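Local structure of ZmpA Glycopeptidase (Clostridium perfringens, 6XSX) at residues A[385-388]-A[389-392]; A[418-421]-A[422-425]. The protein is a glycopeptidase of the M60 metalloprotease family, represented here by its catalytic module, and probably cleaves the protein backbone of glycosylated substrates. All coordinates share one frame; numbering follows the deposited sequence.

Interaction 1 of 2, residues A[385-388]-A[389-392]; sequences NKHN and AWVM
Ala-389 N donates to Asn-385 O at 3.1 Å and begins a ladder of i to i+4 bonds within helix 383-398 of the M60 peptidase module, along which His-387 and Trp-390, three residues apart, form an aromatic pair. The CB of Ala-389 rests 3.4 Å from Lys-386 O. That carbonyl oxygen accepts the N-H of Trp-390 and also lies above the CG-CD1 edge of its indole, 3.4 Å from CD1. With CG anti to its own carbonyl carbon (chi1 -67°), the Trp-390 side chain runs alongside that of His-387 and points the same way. The pair is T-shaped, the imidazole edge turned to the face of the indole six-membered ring, with the planes at 69°. His-387 ND1 lies over that face, offset toward its rim, 3.4 Å from Trp-390 CZ3. Trp-383 makes a second edge-to-face pair with His-387, while Thr-293 OG1 takes the hydrogen bond of the indole NE1. Val-391 N continues the ladder to His-387 O, and the valine packs against helices 403-408 and 415-421. The amide of Asn-388 turns outward from the ladder: OD1 bonds to Trp-414 N and Thr-417 OG1, ND2 to Glu-384 O and Asp-412 O. Met-392 N reaches Asn-388 O at 3.2 Å; bent at chi3 (-67°), the thioether folds back until CE lies 3.5 Å from Asn-388 O.

Interaction 2 of 2, residues A[418-421]-A[422-425]; sequences KEYT and SKYP
Tyr-420 O is gripped from two points of one residue: Lys-423 NZ donates to it at 3.2 Å, and the backbone N of Lys-423 adds a weak, longer bond. The ammonium comes in tilted from the carbonyl plane. It also sits over the centre of the Tyr-420 ring in a cation-pi contact, NZ lying 3.6 Å from the ring centroid and 12° off the normal. Lys-423 doubles back to get there: its CG stands between its own backbone N and carbonyl carbon (chi1 77°), and bends at chi3 and chi4 bring the amine over the tyrosine. The same folded chain sets CG over the face of the Tyr-424 ring, 3.6 Å above its plane, so one lysine meets the faces of two tyrosines. Both phenols turn to helix 383-398, where the OH groups of Tyr-420 and Tyr-424 bond to OD2 and OD1 of Asp-396.

Ser-422 folds back on the preceding turn. Its OG gives a 2.9 Å bond to Glu-419 O, while its N makes only weak bonds, to Lys-418 O and Glu-419 O. Thr-421 OG1 bonds to Asp-401 OD1 and Ser-403 OG. The carbonyl O of Thr-421 receives Tyr-424 N at 3.0 Å, with an N-H...O angle of 165°. The final helical carbonyls are thus taken by a serine hydroxyl, a lysine amine and N-H groups of the turn, and the bond from Tyr-424 closes a type I beta turn from Thr-421 to Tyr-424, by which the chain leaves the C-terminal end of helix 415-421.

Interaction 1 is largely buried, in the first half of helix 383-398, whereas interaction 2 lies at the surface where helix 415-421 ends. Their centres are about 13 Å apart, and they touch directly: Met-392 CG packs 3.5 Å from Tyr-420 CD2, with Thr-421 CG2 close to the backbone of Met-392. Both therefore belong to the packing of these two helices, which polar side chains of both stretches also bridge. The regular i to i+4 ladder and ring contact of 385-392 contrast with 418-425, where the helical pattern runs out into a mixture of weak backbone bonds and sound ones from side chains and the turn.

Interaction 1 of 2, residues A[385-388]-A[389-392]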
loop_
_atom_site.group_PDB
_atom_site.type_symbol
_atom_site.label_atom_id
_atom_site.label_comp_id
_atom_site.label_asym_id
_atom_site.label_seq_id
_atom_site.Cartn_x
_atom_site.Cartn_y
_atom_site.Cartn_z
ATOM N N ASN A 385 19.881 -2.323 -15.497
ATOM C CA ASN A 385 19.090 -1.989 -16.672
ATOM C C ASN A 385 17.755 -1.361 -16.265
ATOM O O ASN A 385 17.314 -0.399 -16.887
ATOM C CB ASN A 385 18.857 -3.188 -17.594
ATOM C CG ASN A 385 18.228 -2.753 -18.899
ATOM O OD1 ASN A 385 18.874 -2.098 -19.709
ATOM N ND2 ASN A 385 16.954 -3.069 -19.087
ATOM N N LYS A 386 17.123 -1.913 -15.219
ATOM C CA LYS A 386 15.855 -1.403 -14.718
ATOM C C LYS A 386 16.028 -0.006 -14.120
ATOM O O LYS A 386 15.172 0.859 -14.287
ATOM C CB LYS A 386 15.274 -2.363 -13.677
ATOM C CG LYS A 386 14.872 -3.720 -14.237
ATOM C CD LYS A 386 14.423 -4.682 -13.176
ATOM C CE LYS A 386 13.975 -6.007 -13.749
ATOM N NZ LYS A 386 13.535 -6.918 -12.671
ATOM N N HIS A 387 17.131 0.196 -13.398
ATOM C CA HIS A 387 17.441 1.504 -12.851
ATOM C C HIS A 387 17.452 2.534 -13.972
ATOM O O HIS A 387 16.846 3.596 -13.838
ATOM C CB HIS A 387 18.772 1.477 -12.093
ATOM C CG HIS A 387 18.698 0.778 -10.777
ATOM N ND1 HIS A 387 17.564 0.802 -9.990
ATOM C CD2 HIS A 387 19.618 0.067 -10.092
ATOM C CE1 HIS A 387 17.789 0.133 -8.877
ATOM N NE2 HIS A 387 19.032 -0.340 -8.923
ATOM N N ASN A 388 18.123 2.190 -15.080
ATOM C CA ASN A 388 18.287 3.095 -16.207
ATOM C C ASN A 388 16.930 3.381 -16.840
ATOM O O ASN A 388 16.701 4.478 -17.349
ATOM C CB ASN A 388 19.326 2.589 -17.218
ATOM C CG ASN A 388 20.739 3.029 -16.882
ATOM O OD1 ASN A 388 21.250 3.983 -17.463
ATOM N ND2 ASN A 388 21.376 2.355 -15.940
ATOM N N ALA A 389 16.029 2.394 -16.788
ATOM C CA ALA A 389 14.688 2.572 -17.328
ATOM C C ALA A 389 13.904 3.593 -16.500
ATOM O O ALA A 389 13.138 4.372 -17.057
ATOM C CB ALA A 389 13.969 1.247 -17.441
ATOM N N TRP A 390 14.099 3.584 -15.172
ATOM C CA TRP A 390 13.445 4.552 -14.300
ATOM C C TRP A 390 13.836 5.964 -14.723
ATOM O O TRP A 390 12.999 6.869 -14.749
ATOM C CB TRP A 390 13.852 4.351 -12.839
ATOM C CG TRP A 390 13.407 3.087 -12.173
ATOM C CD1 TRP A 390 12.510 2.163 -12.627
ATOM C CD2 TRP A 390 13.814 2.642 -10.865
ATOM N NE1 TRP A 390 12.355 1.163 -11.704
ATOM C CE2 TRP A 390 13.141 1.429 -10.614
ATOM C CE3 TRP A 390 14.688 3.145 -9.893
ATOM C CZ2 TRP A 390 13.311 0.716 -9.427
ATOM C CZ3 TRP A 390 14.855 2.443 -8.719
ATOM C CH2 TRP A 390 14.180 1.241 -8.494
ATOM N N VAL A 391 15.128 6.144 -15.027
ATOM C CA VAL A 391 15.655 7.464 -15.329
ATOM C C VAL A 391 14.970 7.976 -16.591
ATOM O O VAL A 391 14.604 9.144 -16.674
ATOM C CB VAL A 391 17.183 7.439 -15.496
ATOM C CG1 VAL A 391 17.715 8.786 -15.974
ATOM C CG2 VAL A 391 17.872 7.010 -14.215
ATOM N N MET A 392 14.794 7.070 -17.560
ATOM C CA MET A 392 14.240 7.420 -18.858
ATOM C C MET A 392 12.746 7.701 -18.734
ATOM O O MET A 392 12.272 8.706 -19.265
ATOM C CB MET A 392 14.496 6.315 -19.886
ATOM C CG MET A 392 15.953 6.269 -20.298
ATOM S SD MET A 392 16.332 5.023 -21.553
ATOM C CE MET A 392 16.051 3.501 -20.649
#

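Interaction 2 of 2, residues A[418-421]-A[422-425]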
loop_
_atom_site.group_PDB
_atom_site.type_symbol
_atom_site.label_atom_id
_atom_site.label_comp_id
_atom_site.label_asym_id
_atom_site.label_seq_id
_atom_site.Cartn_x
_atom_site.Cartn_y
_atom_site.Cartn_z
ATOM N N LYS A 418 21.654 8.902 -20.887
ATOM C CA LYS A 418 21.922 10.332 -20.871
ATOM C C LYS A 418 21.604 10.944 -22.236
ATOM O O LYS A 418 21.060 12.048 -22.314
ATOM C CB LYS A 418 23.381 10.608 -20.486
ATOM C CG LYS A 418 23.756 10.364 -19.028
ATOM C CD LYS A 418 25.210 10.701 -18.764
ATOM C CE LYS A 418 25.518 11.162 -17.355
ATOM N NZ LYS A 418 25.938 10.038 -16.486
ATOM N N GLU A 419 21.957 10.218 -23.310
ATOM C CA GLU A 419 21.609 10.649 -24.653
ATOM C C GLU A 419 20.090 10.747 -24.770
ATOM O O GLU A 419 19.578 11.772 -25.215
ATOM C CB GLU A 419 22.192 9.713 -25.713
ATOM C CG GLU A 419 23.708 9.754 -25.813
ATOM C CD GLU A 419 24.303 8.723 -26.763
ATOM O OE1 GLU A 419 25.543 8.700 -26.895
ATOM O OE2 GLU A 419 23.529 7.942 -27.376
ATOM N N TYR A 420 19.386 9.689 -24.338
ATOM C CA TYR A 420 17.931 9.632 -24.400
ATOM C C TYR A 420 17.324 10.828 -23.667
ATOM O O TYR A 420 16.463 11.515 -24.214
ATOM C CB TYR A 420 17.403 8.309 -23.831
ATOM C CG TYR A 420 15.900 8.140 -23.838
ATOM C CD1 TYR A 420 15.252 7.521 -24.899
ATOM C CD2 TYR A 420 15.118 8.577 -22.774
ATOM C CE1 TYR A 420 13.875 7.345 -24.907
ATOM C CE2 TYR A 420 13.740 8.409 -22.766
ATOM C CZ TYR A 420 13.111 7.793 -23.835
ATOM O OH TYR A 420 11.750 7.627 -23.838
ATOM N N THR A 421 17.777 11.060 -22.430
ATOM C CA THR A 421 17.126 12.010 -21.540
ATOM C C THR A 421 17.522 13.439 -21.898
ATOM O O THR A 421 16.815 14.382 -21.535
ATOM C CB THR A 421 17.423 11.712 -20.064
ATOM O OG1 THR A 421 18.811 11.943 -19.820
ATOM C CG2 THR A 421 17.051 10.304 -19.649
ATOM N N SER A 422 18.638 13.584 -22.624
ATOM C CA SER A 422 19.186 14.889 -22.962
ATOM C C SER A 422 18.317 15.591 -24.008
ATOM O O SER A 422 18.588 16.734 -24.369
ATOM C CB SER A 422 20.626 14.791 -23.402
ATOM O OG SER A 422 20.710 14.380 -24.758
ATOM N N LYS A 423 17.253 14.914 -24.465
ATOM C CA LYS A 423 16.258 15.540 -25.322
ATOM C C LYS A 423 15.412 16.539 -24.534
ATOM O O LYS A 423 14.687 17.327 -25.136
ATOM C CB LYS A 423 15.375 14.504 -26.033
ATOM C CG LYS A 423 14.283 13.853 -25.191
ATOM C CD LYS A 423 13.232 13.124 -26.015
ATOM C CE LYS A 423 13.790 11.981 -26.834
ATOM N NZ LYS A 423 13.933 10.738 -26.039
ATOM N N TYR A 424 15.491 16.499 -23.197
ATOM C CA TYR A 424 14.769 17.449 -22.360
ATOM C C TYR A 424 15.738 18.405 -21.671
ATOM O O TYR A 424 16.901 18.074 -21.448
ATOM C CB TYR A 424 13.944 16.730 -21.289
ATOM C CG TYR A 424 13.000 15.692 -21.834
ATOM C CD1 TYR A 424 11.928 16.060 -22.635
ATOM C CD2 TYR A 424 13.189 14.345 -21.563
ATOM C CE1 TYR A 424 11.065 15.110 -23.157
ATOM C CE2 TYR A 424 12.329 13.384 -22.069
ATOM C CZ TYR A 424 11.262 13.773 -22.866
ATOM O OH TYR A 424 10.409 12.840 -23.371
ATOM N N PRO A 425 15.269 19.605 -21.264
ATOM C CA PRO A 425 16.085 20.501 -20.443
ATOM C C PRO A 425 16.332 19.867 -19.075
ATOM O O PRO A 425 15.486 19.136 -18.569
ATOM C CB PRO A 425 15.216 21.764 -20.309
ATOM C CG PRO A 425 13.796 21.288 -20.556
ATOM C CD PRO A 425 13.924 20.141 -21.538
#